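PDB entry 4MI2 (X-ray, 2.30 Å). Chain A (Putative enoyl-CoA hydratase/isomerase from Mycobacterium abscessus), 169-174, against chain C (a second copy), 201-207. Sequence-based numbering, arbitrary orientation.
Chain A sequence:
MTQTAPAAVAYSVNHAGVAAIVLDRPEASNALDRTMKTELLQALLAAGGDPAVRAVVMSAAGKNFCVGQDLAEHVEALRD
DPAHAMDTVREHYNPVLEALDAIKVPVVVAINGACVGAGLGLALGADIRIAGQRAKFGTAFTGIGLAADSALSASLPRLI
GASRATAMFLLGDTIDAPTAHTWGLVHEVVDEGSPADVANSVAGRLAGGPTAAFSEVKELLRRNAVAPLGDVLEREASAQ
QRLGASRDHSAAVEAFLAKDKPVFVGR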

# COMPACT_ATOMS: atom_id res chain seq x y z
N PHE A 169 -6.67 -0.02 15.27
CA PHE A 169 -6.01 -0.59 16.46
C PHE A 169 -6.02 0.37 17.65
O PHE A 169 -6.30 -0.05 18.78
N LEU A 170 -5.69 1.64 17.41
CA LEU A 170 -5.63 2.64 18.49
C LEU A 170 -6.99 3.16 18.95
O LEU A 170 -7.24 3.25 20.14
N LEU A 171 -7.87 3.50 18.01
CA LEU A 171 -9.20 3.98 18.36
C LEU A 171 -10.12 2.82 18.74
O LEU A 171 -10.99 2.96 19.60
N GLY A 172 -9.92 1.68 18.11
CA GLY A 172 -10.63 0.47 18.50
C GLY A 172 -12.07 0.40 18.02
O GLY A 172 -12.82 -0.47 18.47
N ASP A 173 -12.46 1.27 17.10
CA ASP A 173 -13.83 1.24 16.62
C ASP A 173 -14.01 0.31 15.44
O ASP A 173 -13.17 0.23 14.54
N THR A 174 -15.12 -0.42 15.50
CA THR A 174 -15.61 -1.23 14.40
C THR A 174 -15.88 -0.36 13.18
O THR A 174 -16.26 0.79 13.33
N SER C 201 -9.08 16.15 22.13
CA SER C 201 -10.01 15.11 22.60
C SER C 201 -9.43 13.74 22.31
O SER C 201 -9.43 12.87 23.19
N VAL C 202 -8.96 13.54 21.08
CA VAL C 202 -8.45 12.24 20.64
C VAL C 202 -7.22 11.83 21.44
O VAL C 202 -7.12 10.68 21.88
N ALA C 203 -6.30 12.76 21.65
CA ALA C 203 -5.13 12.50 22.48
C ALA C 203 -5.56 12.14 23.90
O ALA C 203 -5.02 11.20 24.48
N GLY C 204 -6.52 12.88 24.44
CA GLY C 204 -7.05 12.61 25.78
C GLY C 204 -7.65 11.23 25.88
O GLY C 204 -7.41 10.51 26.86
N ARG C 205 -8.42 10.84 24.87
CA ARG C 205 -9.00 9.50 24.81
C ARG C 205 -7.91 8.43 24.78
O ARG C 205 -7.96 7.45 25.53
N LEU C 206 -6.92 8.63 23.91
CA LEU C 206 -5.82 7.67 23.77
C LEU C 206 -4.94 7.62 25.01
O LEU C 206 -4.41 6.56 25.35
N ALA C 207 -4.77 8.76 25.68
CA ALA C 207 -3.99 8.82 26.92
C ALA C 207 -4.66 8.06 28.06
O ALA C 207 -3.99 7.63 28.99

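A single nitrogen, NH2 of Arg205(C), carries both polar links of this contact. NH2 of Arg205(C) donates to OD1 of Asp173(A) at 3.0 Å with an N-H...acceptor angle of 158°, and this pair is also a salt bridge. NH2 of Arg205(C) also donates to the backbone O of Leu171(A) at 2.9 Å. That second bond is weak, because its angle is only 126°.

Arg205(C) reaches this position by being fully extended. Its CA-to-CB bond points toward chain A, and chi1, chi2 and chi3 are all t. Asp173(A) is m at chi1; its CA-to-CB bond runs sideways, and the carboxylate end comes nearer. OD1 lies at the edge of the guanidinium, near its plane, as suits an in-plane N-H donor. CB of Leu171(A) lies over one face, 4.2 Å from NH2 of Arg205(C).

The carbonyl of Leu171(A) comes just before Gly172(A), the first residue to leave helical geometry. Gly172(A) has a phi of 77°, a value that favours glycine. It makes no contact with the chain C stretch.

Beside the polar site lies an apolar patch. Leu206(C) has rotamer m,t, and its CA-to-CB bond points toward the chain A stretch. CD2 of Leu206(C) is 3.9 Å from CB of Leu170(A) and 3.5 Å from the backbone O of Leu170(A). CD2 of Leu171(A) touches two chain C residues: CD2 of Leu206(C) and CG1 of Val202(C), each at 4.3 Å. Both chain A leucines are m,t, and their CA-to-CB bonds run sideways. That of Val202(C) also runs sideways, with chi1 t.

Val202(C) and Leu206(C) are one helical turn apart, and N of Leu206(C) bonds to O of Val202(C) at 2.9 Å. This spacing lets both reach Leu171(A). The two stretches together bury 259 Å².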

# COMPACT_ATOMS: atom_id res chain seq x y z
CB PHE A 169 -4.55 -1.00 16.15
CG PHE A 169 -4.40 -2.40 15.62
CD1 PHE A 169 -4.70 -3.50 16.42
CD2 PHE A 169 -3.91 -2.62 14.34
CE1 PHE A 169 -4.55 -4.79 15.93
CE2 PHE A 169 -3.75 -3.91 13.85
CZ PHE A 169 -4.07 -5.00 14.65
CB LEU A 170 -4.75 3.83 18.07
CG LEU A 170 -3.31 3.45 17.73
CD1 LEU A 170 -2.50 4.71 17.49
CD2 LEU A 170 -2.70 2.61 18.84
CB LEU A 171 -9.81 4.79 17.22
CG LEU A 171 -8.98 6.01 16.81
CD1 LEU A 171 -9.59 6.69 15.59
CD2 LEU A 171 -8.86 6.99 17.96
CB ASP A 173 -14.34 2.64 16.28
CG ASP A 173 -14.59 3.49 17.52
OD1 ASP A 173 -14.09 4.63 17.57
OD2 ASP A 173 -15.27 2.99 18.46
CB THR A 174 -16.88 -1.98 14.88
OG1 THR A 174 -16.50 -3.29 15.30
CG2 THR A 174 -17.93 -2.09 13.81
CB SER C 201 -11.37 15.20 21.91
OG SER C 201 -11.91 16.48 22.01
CB VAL C 202 -8.15 12.23 19.12
CG1 VAL C 202 -7.38 10.98 18.72
CG2 VAL C 202 -9.46 12.32 18.33
CB ALA C 203 -4.21 13.70 22.51
CB ARG C 205 -9.92 9.38 23.59
CG ARG C 205 -10.43 7.99 23.30
CD ARG C 205 -11.38 8.01 22.11
NE ARG C 205 -11.66 6.68 21.60
CZ ARG C 205 -12.54 6.40 20.64
NH1 ARG C 205 -13.26 7.37 20.07
NH2 ARG C 205 -12.72 5.15 20.23
CB LEU C 206 -4.95 8.02 22.56
CG LEU C 206 -5.60 7.81 21.19
CD1 LEU C 206 -4.82 8.55 20.12
CD2 LEU C 206 -5.70 6.33 20.84
CB ALA C 207 -3.73 10.27 27.33